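Local coordinates for PKS_KS domain-containing protein (Photorhabdus luminescens subsp. laumondii, PDB 6SMO), which probably acts as a 3-oxoacyl-[acyl-carrier-protein] synthase of the thiolase-like superfamily and is found with a twelve-carbon polyketide aldehyde in its pocket, at residues C140-I144 / L156-D161; A197-A201 / M213-A217; S218-L222 / I260-C264; C249-R255 / N396-P402; A307-I312 / I431-I435. All blocks are in the same frame, centred on the assembly; numbering follows the deposited sequence.

Contact 1: residues C140-I144 / L156-D161; sequences CLLRI and LIKSED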
# COMPACT_ATOMS: atom_id res chain seq x y z
N CYS B 140 13.18 -14.84 -9.72
CA CYS B 140 13.69 -15.77 -8.67
C CYS B 140 12.87 -17.07 -8.68
O CYS B 140 13.48 -18.15 -8.66
CB CYS B 140 13.64 -15.13 -7.29
SG CYS B 140 14.04 -16.28 -5.94
N LEU B 141 11.53 -16.94 -8.71
CA LEU B 141 10.56 -18.07 -8.64
C LEU B 141 10.73 -19.00 -9.85
O LEU B 141 10.69 -20.23 -9.65
CB LEU B 141 9.14 -17.49 -8.59
CG LEU B 141 7.99 -18.48 -8.73
CD1 LEU B 141 8.01 -19.52 -7.61
CD2 LEU B 141 6.65 -17.76 -8.75
N LEU B 142 10.90 -18.44 -11.05
CA LEU B 142 10.98 -19.21 -12.33
C LEU B 142 12.36 -19.84 -12.49
O LEU B 142 12.45 -20.92 -13.11
CB LEU B 142 10.65 -18.27 -13.49
CG LEU B 142 9.19 -17.84 -13.59
CD1 LEU B 142 9.04 -16.65 -14.52
CD2 LEU B 142 8.31 -18.99 -14.05
N ARG B 143 13.40 -19.20 -11.95
CA ARG B 143 14.80 -19.70 -11.96
C ARG B 143 14.90 -20.98 -11.11
O ARG B 143 15.48 -21.97 -11.60
CB ARG B 143 15.76 -18.62 -11.44
CG ARG B 143 17.23 -18.98 -11.51
CD ARG B 143 18.00 -18.40 -10.34
NE ARG B 143 17.80 -16.96 -10.20
CZ ARG B 143 18.15 -16.24 -9.14
NH1 ARG B 143 17.92 -14.94 -9.12
NH2 ARG B 143 18.73 -16.81 -8.10
N ILE B 144 14.35 -20.94 -9.89
CA ILE B 144 14.45 -22.05 -8.88
C ILE B 144 13.55 -23.23 -9.29
O ILE B 144 13.82 -24.34 -8.81
CB ILE B 144 14.13 -21.55 -7.45
CG1 ILE B 144 12.70 -21.01 -7.32
CG2 ILE B 144 15.18 -20.54 -7.00
CD1 ILE B 144 12.35 -20.49 -5.94
N LEU B 156 19.11 -23.94 -5.48
CA LEU B 156 19.23 -22.86 -6.50
C LEU B 156 18.91 -21.48 -5.90
O LEU B 156 19.26 -20.47 -6.54
CB LEU B 156 18.31 -23.16 -7.69
CG LEU B 156 18.81 -24.20 -8.69
CD1 LEU B 156 17.75 -24.51 -9.73
CD2 LEU B 156 20.09 -23.74 -9.37
N ILE B 157 18.28 -21.43 -4.71
CA ILE B 157 17.95 -20.16 -4.00
C ILE B 157 19.26 -19.52 -3.53
O ILE B 157 19.91 -20.09 -2.64
CB ILE B 157 16.97 -20.39 -2.83
CG1 ILE B 157 15.65 -21.01 -3.30
CG2 ILE B 157 16.73 -19.09 -2.07
CD1 ILE B 157 14.85 -21.64 -2.18
N LYS B 158 19.62 -18.36 -4.11
CA LYS B 158 20.85 -17.60 -3.78
C LYS B 158 20.59 -16.73 -2.54
O LYS B 158 19.42 -16.49 -2.21
CB LYS B 158 21.29 -16.74 -4.97
CG LYS B 158 21.92 -17.51 -6.12
CD LYS B 158 23.34 -17.96 -5.83
CE LYS B 158 23.96 -18.74 -6.97
NZ LYS B 158 25.39 -19.03 -6.72
N SER B 159 21.67 -16.27 -1.90
CA SER B 159 21.66 -15.36 -0.73
C SER B 159 21.11 -13.98 -1.13
O SER B 159 20.46 -13.33 -0.29
CB SER B 159 23.04 -15.24 -0.13
OG SER B 159 23.03 -14.43 1.04
N GLU B 160 21.35 -13.57 -2.39
CA GLU B 160 21.00 -12.23 -2.93
C GLU B 160 19.49 -12.13 -3.18
O GLU B 160 18.99 -10.99 -3.26
CB GLU B 160 21.77 -11.95 -4.22
CG GLU B 160 23.29 -11.98 -4.06
CD GLU B 160 23.89 -10.79 -3.34
OE1 GLU B 160 23.57 -10.60 -2.15
OE2 GLU B 160 24.68 -10.05 -3.97
N ASP B 161 18.80 -13.27 -3.32
CA ASP B 161 17.36 -13.35 -3.73
C ASP B 161 16.44 -12.76 -2.65
O ASP B 161 15.35 -12.29 -3.02
CB ASP B 161 16.95 -14.79 -4.03
CG ASP B 161 17.53 -15.35 -5.32
OD1 ASP B 161 17.70 -14.57 -6.28
OD2 ASP B 161 17.81 -16.56 -5.36
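With its first torsion extended (chi1 -175°) and bends at chi2 and chi3, Arg143 swings its guanidinium round to Asp161, whose own CG turns away from the carbonyl carbon (chi1 -72°). The two side chains come from opposite directions and form a salt bridge. NH1 of Arg143 lies 2.9 Å from OD1 of Asp161, on the syn side of the carboxylate; NH2 adds weak bonds to both oxygens. The planes are 43° apart, so the pairing is twisted rather than flat. OD2 of Asp161 is also held from above the carboxylate plane by the backbone N of Lys158, at 2.8 Å, and SG of Cys140 packs 3.7 Å from CG of Asp161. One helical turn on, the CG2 branch of Ile144 lies 3.8 Å from CG1 of Ile157 and 4.1 Å from CB of Leu156. Arg143 has a second acid partner, Glu139 in the preceding turn. A neighbouring ketoacyl synthase-like subunit packs its Leu193 on Ile144 and its Asn196 on Ile157. Within the chain, the contact ties helix 134-144 to the loop that leads on to helix 169-178.

Contact 2: residues A197-A201 / M213-A217; sequences ALGIA and MLAGA
Ala201 and Met213 meet where a helix lies on a strand of the thiolase fold: helix 193-206 leads almost directly into strand 212-219, and the short axes run nearly antiparallel (162°), 7.1 Å apart. The helix begins two residues after Cys191, which lines the ligand pocket. The side chain of Met213 leaves the strand toward the helix. Its CB lies 4.3 Å from CB of Ala201, and CG, placed anti to the backbone N (chi1 -154°), comes closer, 3.6 Å from that methyl. At chi2 the chain bends (79°), which turns SD and CE away from Ala201; the same side chain also packs on His204 and Ile205, further along the helix. Two residues up the strand, CB of Ala215 fills the next position on this face and lies 3.6 Å from CB of Ala201, so that one helix methyl rests between two strand side chains. The small residues let the backbones draw close, with the CA atoms of Leu198 and Ala215 5.5 Å apart. Leu198 also touches Leu269 on the neighbouring strand 263-271 and Ser379 of helix 372-388. Its CB is not aimed at the strand, but the end of the side chain comes nearer, and CD2 of Leu198 lies 3.8 Å from CB of Ala215.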
# COMPACT_ATOMS: atom_id res chain seq x y z
N ALA B 197 2.40 8.72 0.80
CA ALA B 197 3.80 8.94 1.22
C ALA B 197 4.05 10.44 1.42
O ALA B 197 4.69 10.81 2.42
CB ALA B 197 4.75 8.36 0.21
N LEU B 198 3.55 11.27 0.49
CA LEU B 198 3.60 12.76 0.58
C LEU B 198 2.74 13.22 1.76
O LEU B 198 3.14 14.18 2.45
CB LEU B 198 3.10 13.37 -0.74
CG LEU B 198 4.02 13.16 -1.95
CD1 LEU B 198 3.28 13.45 -3.24
CD2 LEU B 198 5.26 14.02 -1.84
N GLY B 199 1.59 12.56 1.98
CA GLY B 199 0.64 12.85 3.07
C GLY B 199 1.26 12.65 4.45
O GLY B 199 1.14 13.58 5.28
N ILE B 200 1.89 11.50 4.69
CA ILE B 200 2.53 11.15 5.99
C ILE B 200 3.78 12.01 6.18
O ILE B 200 4.07 12.37 7.34
CB ILE B 200 2.83 9.64 6.10
CG1 ILE B 200 3.00 9.20 7.55
CG2 ILE B 200 4.03 9.24 5.25
CD1 ILE B 200 2.81 7.71 7.78
N ALA B 201 4.49 12.33 5.09
CA ALA B 201 5.67 13.22 5.06
C ALA B 201 5.26 14.64 5.47
O ALA B 201 6.01 15.28 6.23
CB ALA B 201 6.30 13.21 3.69
N MET B 213 12.21 16.12 4.79
CA MET B 213 11.55 14.82 4.51
C MET B 213 11.65 14.50 3.01
O MET B 213 11.12 15.29 2.20
CB MET B 213 10.08 14.85 4.94
CG MET B 213 9.52 13.48 5.28
SD MET B 213 10.01 12.91 6.92
CE MET B 213 9.38 11.23 6.88
N LEU B 214 12.30 13.39 2.67
CA LEU B 214 12.39 12.85 1.28
C LEU B 214 11.18 11.94 1.04
O LEU B 214 11.14 10.84 1.63
CB LEU B 214 13.72 12.10 1.11
CG LEU B 214 14.09 11.74 -0.32
CD1 LEU B 214 15.60 11.83 -0.53
CD2 LEU B 214 13.58 10.36 -0.70
N ALA B 215 10.23 12.38 0.22
CA ALA B 215 8.94 11.71 -0.04
C ALA B 215 8.77 11.44 -1.54
O ALA B 215 9.42 12.13 -2.34
CB ALA B 215 7.81 12.55 0.49
N GLY B 216 7.93 10.46 -1.89
CA GLY B 216 7.60 10.10 -3.29
C GLY B 216 7.25 8.63 -3.43
O GLY B 216 6.75 8.04 -2.45
N ALA B 217 7.50 8.05 -4.61
CA ALA B 217 7.24 6.63 -4.93
C ALA B 217 8.08 6.19 -6.14
O ALA B 217 8.34 7.03 -7.03
CB ALA B 217 5.77 6.43 -5.19

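Contact 3: residues S218-L222 / I260-C264; sequences SEAPL and IAEGC
The backbone N of Glu219 gives a nearly straight hydrogen bond (167°) to O of Gly263, 2.9 Å away, and N of Gly263 returns one of 3.1 Å to O of Glu219. Beside this hydrogen-bonded pair, Ser218 and Cys264 form a non-hydrogen-bonded pair whose side chains share one face, with CB of Ser218 3.6 Å from SG of Cys264. OG of Ser218 is hydrogen-bonded to O of Tyr96. These are the neighbouring antiparallel strands 212-219 and 263-271 of the thiolase-fold sheet, and their pairing gives way here to loops that run beside the ligand pocket. Glu219 sends its carboxylate away to the backbone N atoms of Ala130 and Ile131, two residues that line the pocket. In the loop part the contact is mostly side-chain packing. Leu222 slides past Ile260 in the opposite direction, its CD2 3.7 Å from CG2 of Ile260, while its CD1 lies 3.7 Å from CG of Glu262. Placed between the backbone N and the carbonyl carbon (chi1 60°), CG of Glu262 starts an extended stem that crosses Leu222 at about a right angle and ends at Lys95, with which OE2 forms a salt bridge. CD of Pro221 rests 3.8 Å from CB of Glu262.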
# COMPACT_ATOMS: atom_id res chain seq x y z
N SER B 218 8.41 4.90 -6.18
CA SER B 218 9.16 4.23 -7.27
C SER B 218 8.39 2.98 -7.69
O SER B 218 7.89 2.31 -6.82
CB SER B 218 10.53 3.88 -6.83
OG SER B 218 11.29 3.35 -7.89
N GLU B 219 8.29 2.71 -9.00
CA GLU B 219 7.58 1.52 -9.52
C GLU B 219 8.30 0.92 -10.73
O GLU B 219 8.73 1.69 -11.55
CB GLU B 219 6.20 1.96 -9.98
CG GLU B 219 5.19 0.86 -10.00
CD GLU B 219 4.85 0.33 -8.63
OE1 GLU B 219 5.06 -0.86 -8.39
OE2 GLU B 219 4.41 1.11 -7.83
N ALA B 220 8.40 -0.41 -10.81
CA ALA B 220 9.01 -1.12 -11.97
C ALA B 220 8.13 -2.31 -12.34
O ALA B 220 8.58 -3.44 -12.17
CB ALA B 220 10.41 -1.54 -11.65
N PRO B 221 6.94 -2.11 -12.92
CA PRO B 221 5.99 -3.18 -13.19
C PRO B 221 5.95 -3.72 -14.62
O PRO B 221 4.97 -4.26 -14.98
CB PRO B 221 4.70 -2.43 -12.92
CG PRO B 221 4.93 -1.09 -13.52
CD PRO B 221 6.40 -0.82 -13.31
N LEU B 222 6.98 -3.44 -15.41
CA LEU B 222 7.01 -3.93 -16.79
C LEU B 222 7.66 -5.30 -16.83
O LEU B 222 8.68 -5.45 -17.45
CB LEU B 222 7.77 -2.91 -17.63
CG LEU B 222 7.14 -1.52 -17.62
CD1 LEU B 222 7.73 -0.66 -18.72
CD2 LEU B 222 5.64 -1.62 -17.76
N ILE B 260 0.29 0.63 -19.15
CA ILE B 260 1.20 0.42 -17.98
C ILE B 260 2.56 1.05 -18.30
O ILE B 260 2.96 1.04 -19.48
CB ILE B 260 1.32 -1.08 -17.62
CG1 ILE B 260 1.92 -1.26 -16.22
CG2 ILE B 260 2.10 -1.85 -18.67
CD1 ILE B 260 1.66 -2.62 -15.62
N ALA B 261 3.24 1.57 -17.28
CA ALA B 261 4.52 2.30 -17.38
C ALA B 261 5.38 2.02 -16.14
O ALA B 261 4.86 1.43 -15.18
CB ALA B 261 4.25 3.78 -17.53
N GLU B 262 6.65 2.44 -16.18
CA GLU B 262 7.60 2.38 -15.05
C GLU B 262 8.15 3.79 -14.79
O GLU B 262 7.93 4.68 -15.64
CB GLU B 262 8.73 1.39 -15.33
CG GLU B 262 9.57 1.72 -16.55
CD GLU B 262 10.73 0.78 -16.83
OE1 GLU B 262 11.44 1.00 -17.82
OE2 GLU B 262 10.92 -0.18 -16.04
N GLY B 263 8.84 3.98 -13.66
CA GLY B 263 9.50 5.25 -13.30
C GLY B 263 9.48 5.51 -11.81
O GLY B 263 9.10 4.60 -11.05
N CYS B 264 9.90 6.71 -11.40
CA CYS B 264 9.99 7.15 -9.98
C CYS B 264 9.89 8.68 -9.91
O CYS B 264 10.46 9.36 -10.78
CB CYS B 264 11.29 6.69 -9.35
SG CYS B 264 11.53 7.29 -7.65

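Contact 4: residues C249-R255 / N396-P402; sequences CPFSLER and NYQTPDP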
# COMPACT_ATOMS: atom_id res chain seq x y z
N CYS B 249 -5.55 7.61 -23.87
CA CYS B 249 -6.31 8.82 -24.27
C CYS B 249 -7.33 9.17 -23.18
O CYS B 249 -8.51 8.84 -23.31
CB CYS B 249 -7.00 8.62 -25.61
SG CYS B 249 -7.93 7.07 -25.73
N PRO B 250 -6.90 9.82 -22.07
CA PRO B 250 -7.81 10.18 -20.98
C PRO B 250 -8.94 11.13 -21.40
O PRO B 250 -8.67 12.08 -22.11
CB PRO B 250 -6.90 10.88 -19.96
CG PRO B 250 -5.50 10.39 -20.29
CD PRO B 250 -5.51 10.21 -21.80
N PHE B 251 -10.17 10.82 -20.95
CA PHE B 251 -11.41 11.63 -21.13
C PHE B 251 -11.92 11.55 -22.58
O PHE B 251 -12.90 12.25 -22.90
CB PHE B 251 -11.19 13.08 -20.70
CG PHE B 251 -10.59 13.24 -19.32
CD1 PHE B 251 -11.33 12.93 -18.19
CD2 PHE B 251 -9.28 13.68 -19.16
CE1 PHE B 251 -10.77 13.07 -16.92
CE2 PHE B 251 -8.73 13.82 -17.90
CZ PHE B 251 -9.48 13.52 -16.78
N SER B 252 -11.29 10.72 -23.43
CA SER B 252 -11.69 10.47 -24.83
C SER B 252 -12.73 9.34 -24.87
O SER B 252 -12.69 8.48 -23.97
CB SER B 252 -10.50 10.15 -25.70
OG SER B 252 -9.59 11.24 -25.74
N LEU B 253 -13.60 9.35 -25.88
CA LEU B 253 -14.70 8.37 -26.06
C LEU B 253 -14.13 7.00 -26.48
O LEU B 253 -14.84 6.00 -26.29
CB LEU B 253 -15.68 8.92 -27.10
CG LEU B 253 -16.96 8.11 -27.33
CD1 LEU B 253 -17.67 7.79 -26.02
CD2 LEU B 253 -17.90 8.86 -28.27
N GLU B 254 -12.90 6.97 -27.00
CA GLU B 254 -12.24 5.75 -27.55
C GLU B 254 -11.57 4.93 -26.44
O GLU B 254 -11.28 3.75 -26.70
CB GLU B 254 -11.19 6.13 -28.60
CG GLU B 254 -11.78 6.58 -29.93
CD GLU B 254 -12.12 8.05 -30.03
OE1 GLU B 254 -12.18 8.73 -28.98
OE2 GLU B 254 -12.33 8.53 -31.16
N ARG B 255 -11.32 5.52 -25.27
CA ARG B 255 -10.51 4.91 -24.17
C ARG B 255 -11.10 3.55 -23.77
O ARG B 255 -12.34 3.44 -23.73
CB ARG B 255 -10.42 5.86 -22.98
CG ARG B 255 -11.69 6.00 -22.16
CD ARG B 255 -11.55 7.08 -21.10
NE ARG B 255 -12.69 7.14 -20.20
CZ ARG B 255 -13.83 7.80 -20.42
NH1 ARG B 255 -14.02 8.47 -21.55
NH2 ARG B 255 -14.79 7.77 -19.52
N ASN B 396 -3.56 12.96 -27.30
CA ASN B 396 -4.31 11.82 -27.89
C ASN B 396 -5.82 12.02 -27.66
O ASN B 396 -6.54 11.00 -27.63
CB ASN B 396 -3.83 10.48 -27.34
CG ASN B 396 -2.32 10.34 -27.36
OD1 ASN B 396 -1.66 10.86 -28.25
ND2 ASN B 396 -1.78 9.62 -26.39
N TYR B 397 -6.28 13.27 -27.53
CA TYR B 397 -7.71 13.62 -27.37
C TYR B 397 -8.40 13.55 -28.74
O TYR B 397 -8.22 14.48 -29.55
CB TYR B 397 -7.89 14.99 -26.71
CG TYR B 397 -9.30 15.25 -26.23
CD1 TYR B 397 -9.73 14.79 -25.00
CD2 TYR B 397 -10.21 15.93 -27.02
CE1 TYR B 397 -11.02 15.02 -24.55
CE2 TYR B 397 -11.51 16.17 -26.59
CZ TYR B 397 -11.91 15.71 -25.35
OH TYR B 397 -13.19 15.94 -24.91
N GLN B 398 -9.14 12.47 -28.99
CA GLN B 398 -9.80 12.17 -30.28
C GLN B 398 -11.25 12.68 -30.23
O GLN B 398 -11.43 13.91 -30.29
CB GLN B 398 -9.68 10.67 -30.58
CG GLN B 398 -8.24 10.21 -30.79
CD GLN B 398 -8.09 8.71 -30.64
OE1 GLN B 398 -8.87 7.93 -31.18
NE2 GLN B 398 -7.07 8.30 -29.91
N THR B 399 -12.23 11.79 -30.11
CA THR B 399 -13.68 12.13 -30.06
C THR B 399 -14.05 12.54 -28.63
O THR B 399 -13.75 11.81 -27.69
CB THR B 399 -14.55 10.96 -30.54
OG1 THR B 399 -14.00 10.45 -31.75
CG2 THR B 399 -15.99 11.35 -30.77
N PRO B 400 -14.69 13.71 -28.43
CA PRO B 400 -15.11 14.13 -27.09
C PRO B 400 -16.27 13.28 -26.55
O PRO B 400 -17.23 13.08 -27.27
CB PRO B 400 -15.54 15.60 -27.29
CG PRO B 400 -15.95 15.67 -28.74
CD PRO B 400 -15.05 14.69 -29.47
N ASP B 401 -16.14 12.81 -25.31
CA ASP B 401 -17.17 12.00 -24.60
C ASP B 401 -18.27 12.95 -24.10
O ASP B 401 -17.96 13.98 -23.51
CB ASP B 401 -16.54 11.21 -23.44
CG ASP B 401 -17.40 10.07 -22.92
OD1 ASP B 401 -18.58 10.32 -22.59
OD2 ASP B 401 -16.88 8.94 -22.85
N PRO B 402 -19.56 12.64 -24.33
CA PRO B 402 -20.65 13.48 -23.83
C PRO B 402 -20.72 13.54 -22.29
O PRO B 402 -21.14 14.56 -21.78
CB PRO B 402 -21.92 12.85 -24.42
CG PRO B 402 -21.52 11.42 -24.73
CD PRO B 402 -20.06 11.49 -25.11
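Glu254 and Thr399 carry the main polar grip between these two loops. OG1 of Thr399 gives a hydrogen bond of 2.6 Å to OE2 of Glu254, and the backbone N of Thr399 donates to the syn lone pair of OE1 of Glu254, 3.3 Å away. The carboxylate, brought there by a bend at chi2 (87°), therefore holds both the hydroxyl and the amide of one residue. Just before it, N of Leu253 bonds O of Thr399 at 3.1 Å. The charged pair is Arg255 with Asp401: NH1 of Arg255 lies 3.2 Å from OD2 of Asp401, approaching from above the carboxylate plane, with the two planes 47° apart. The same NH1 bonds O of Ser252 at 2.8 Å, while NE and NH2 are taken by O of Thr336 and O of Ala337, so the guanidinium is held on several sides. OD1 of Asp401 accepts a bond from N of Asp403. Packing fills in the rest. CD2 of Leu253 lies 4.0 Å from CG2 of Thr399, and CE1 of Tyr397 is 3.7 Å from O of Phe251. The ring of Phe251 leads away to stack with Tyr408. A type II turn from Cys249 to Ser252 runs straight into a type I turn from Ser252 to Arg255. The run Pro250-Phe251-Ser252-Leu253-Glu254-Arg255 opens the PF-S/D-x-x-R-D-G-F signature loop of ketosynthases, here braced against loop 396-402.

Contact 5: residues A307-I312 / I431-I435; sequences AMARCI and IHSVI
This is helix-on-sheet packing in the C-terminal half of the thiolase fold: helix 306-319 lies on strand 431-438, running the same way along it, with short axes 7.9 Å apart and crossing at -29°. His432 buries more surface here than any other residue, and Met308 lies across its ring. CB of Met308 stands over the centre of the His432 ring, 3.9 Å above its plane, a CH-pi contact. CG of Met308 is anti to the backbone N (chi1 174°), and bends at chi2 and chi3 fold the chain back, bringing CE close to ND1 of His432; SD meets the ring obliquely. CB of Ala307 lies 3.8 Å from CD2 of the same ring. Both ring nitrogens have partners, NE2 with OD1 of Asn294 and ND1 with OG of Ser426, which fix the rotation of the imidazole under the helix. Two residues on, CG2 of Val434 faces three helix side chains: it lies 3.7 Å from SG of Cys311 and also touches CG1 of Ile312 and SD of Met308. SG of Cys311 additionally rests 3.6 Å from O of His432. Between these two positions Ser433 points away from the helix, its OG hydrogen-bonded to OD1 of Asp196 in helix 193-206. The strand is flanked in the sheet by strands 284-293 and 420-427, and the helix packs beside helix 337-350, whose Ala346 touches Met308 and whose Asn342 touches His432.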
# COMPACT_ATOMS: atom_id res chain seq x y z
N ALA B 307 -17.43 9.48 -3.13
CA ALA B 307 -16.28 9.20 -2.24
C ALA B 307 -15.13 10.15 -2.57
O ALA B 307 -14.61 10.80 -1.63
CB ALA B 307 -15.86 7.75 -2.37
N MET B 308 -14.74 10.23 -3.84
CA MET B 308 -13.66 11.12 -4.35
C MET B 308 -14.01 12.58 -4.05
O MET B 308 -13.09 13.33 -3.66
CB MET B 308 -13.45 10.93 -5.86
CG MET B 308 -12.45 11.90 -6.47
SD MET B 308 -10.82 11.87 -5.67
CE MET B 308 -9.94 10.75 -6.75
N ALA B 309 -15.28 12.96 -4.21
CA ALA B 309 -15.81 14.32 -3.95
C ALA B 309 -15.64 14.67 -2.46
O ALA B 309 -15.29 15.83 -2.17
CB ALA B 309 -17.25 14.41 -4.38
N ARG B 310 -15.88 13.70 -1.57
CA ARG B 310 -15.75 13.87 -0.10
C ARG B 310 -14.26 14.03 0.26
O ARG B 310 -13.96 14.83 1.16
CB ARG B 310 -16.37 12.70 0.66
CG ARG B 310 -16.82 13.05 2.07
CD ARG B 310 -17.48 11.91 2.82
NE ARG B 310 -16.55 11.22 3.72
CZ ARG B 310 -15.86 10.12 3.43
NH1 ARG B 310 -15.05 9.59 4.34
NH2 ARG B 310 -15.98 9.52 2.26
N CYS B 311 -13.38 13.30 -0.44
CA CYS B 311 -11.90 13.32 -0.24
C CYS B 311 -11.34 14.70 -0.61
O CYS B 311 -10.47 15.20 0.13
CB CYS B 311 -11.22 12.24 -1.07
SG CYS B 311 -9.51 11.91 -0.55
N ILE B 312 -11.81 15.28 -1.72
CA ILE B 312 -11.43 16.65 -2.19
C ILE B 312 -11.86 17.67 -1.13
O ILE B 312 -11.07 18.59 -0.84
CB ILE B 312 -12.06 16.97 -3.57
CG1 ILE B 312 -11.52 16.06 -4.67
CG2 ILE B 312 -11.86 18.44 -3.93
CD1 ILE B 312 -12.42 15.96 -5.88
N ILE B 431 -9.39 3.03 -2.83
CA ILE B 431 -8.64 4.12 -2.13
C ILE B 431 -8.61 5.40 -2.97
O ILE B 431 -8.14 5.36 -4.10
CB ILE B 431 -7.23 3.66 -1.75
CG1 ILE B 431 -7.25 2.39 -0.91
CG2 ILE B 431 -6.48 4.78 -1.04
CD1 ILE B 431 -5.90 1.97 -0.41
N HIS B 432 -9.16 6.48 -2.41
CA HIS B 432 -9.03 7.84 -3.01
C HIS B 432 -8.09 8.68 -2.14
O HIS B 432 -8.21 8.60 -0.90
CB HIS B 432 -10.40 8.51 -3.15
CG HIS B 432 -11.31 7.83 -4.12
ND1 HIS B 432 -11.07 7.83 -5.48
CD2 HIS B 432 -12.46 7.15 -3.94
CE1 HIS B 432 -12.02 7.17 -6.09
NE2 HIS B 432 -12.89 6.74 -5.17
N SER B 433 -7.19 9.44 -2.76
CA SER B 433 -6.20 10.32 -2.08
C SER B 433 -6.07 11.64 -2.85
O SER B 433 -5.94 11.60 -4.08
CB SER B 433 -4.87 9.63 -1.95
OG SER B 433 -4.94 8.56 -1.01
N VAL B 434 -6.13 12.76 -2.12
CA VAL B 434 -6.05 14.15 -2.67
C VAL B 434 -5.03 14.94 -1.84
O VAL B 434 -5.07 14.83 -0.59
CB VAL B 434 -7.43 14.83 -2.66
CG1 VAL B 434 -7.37 16.25 -3.20
CG2 VAL B 434 -8.46 14.01 -3.43
N ILE B 435 -4.16 15.70 -2.50
CA ILE B 435 -3.28 16.73 -1.87
C ILE B 435 -3.59 18.08 -2.51
O ILE B 435 -3.85 18.12 -3.73
CB ILE B 435 -1.78 16.37 -1.99
CG1 ILE B 435 -1.35 16.08 -3.43
CG2 ILE B 435 -1.43 15.22 -1.06
CD1 ILE B 435 0.13 16.21 -3.67

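In the fold
Contacts 2, 3 and 5 belong to the central sheet; contact 1 joins a helix to a loop and contact 4 two loops, both away from it. Contacts 2 and 3 share strand 212-219, with O of Ala217 3.3 Å from SG of Cys264. CD1 of Leu198 in contact 2 lies 4.2 Å from CD1 of Ile435 in contact 5, a residue that takes no part in the packing on helix 306-319. Contact 1 closes first along the chain, its centre about 44 Å from that of contact 4. Contact 4 crosses contacts 3 and 5 in sequence, linking mid-chain to a later part. With Pro221 of contact 3 about 6 Å from the polyketide, strand 212-219 runs from helix packing toward the pocket.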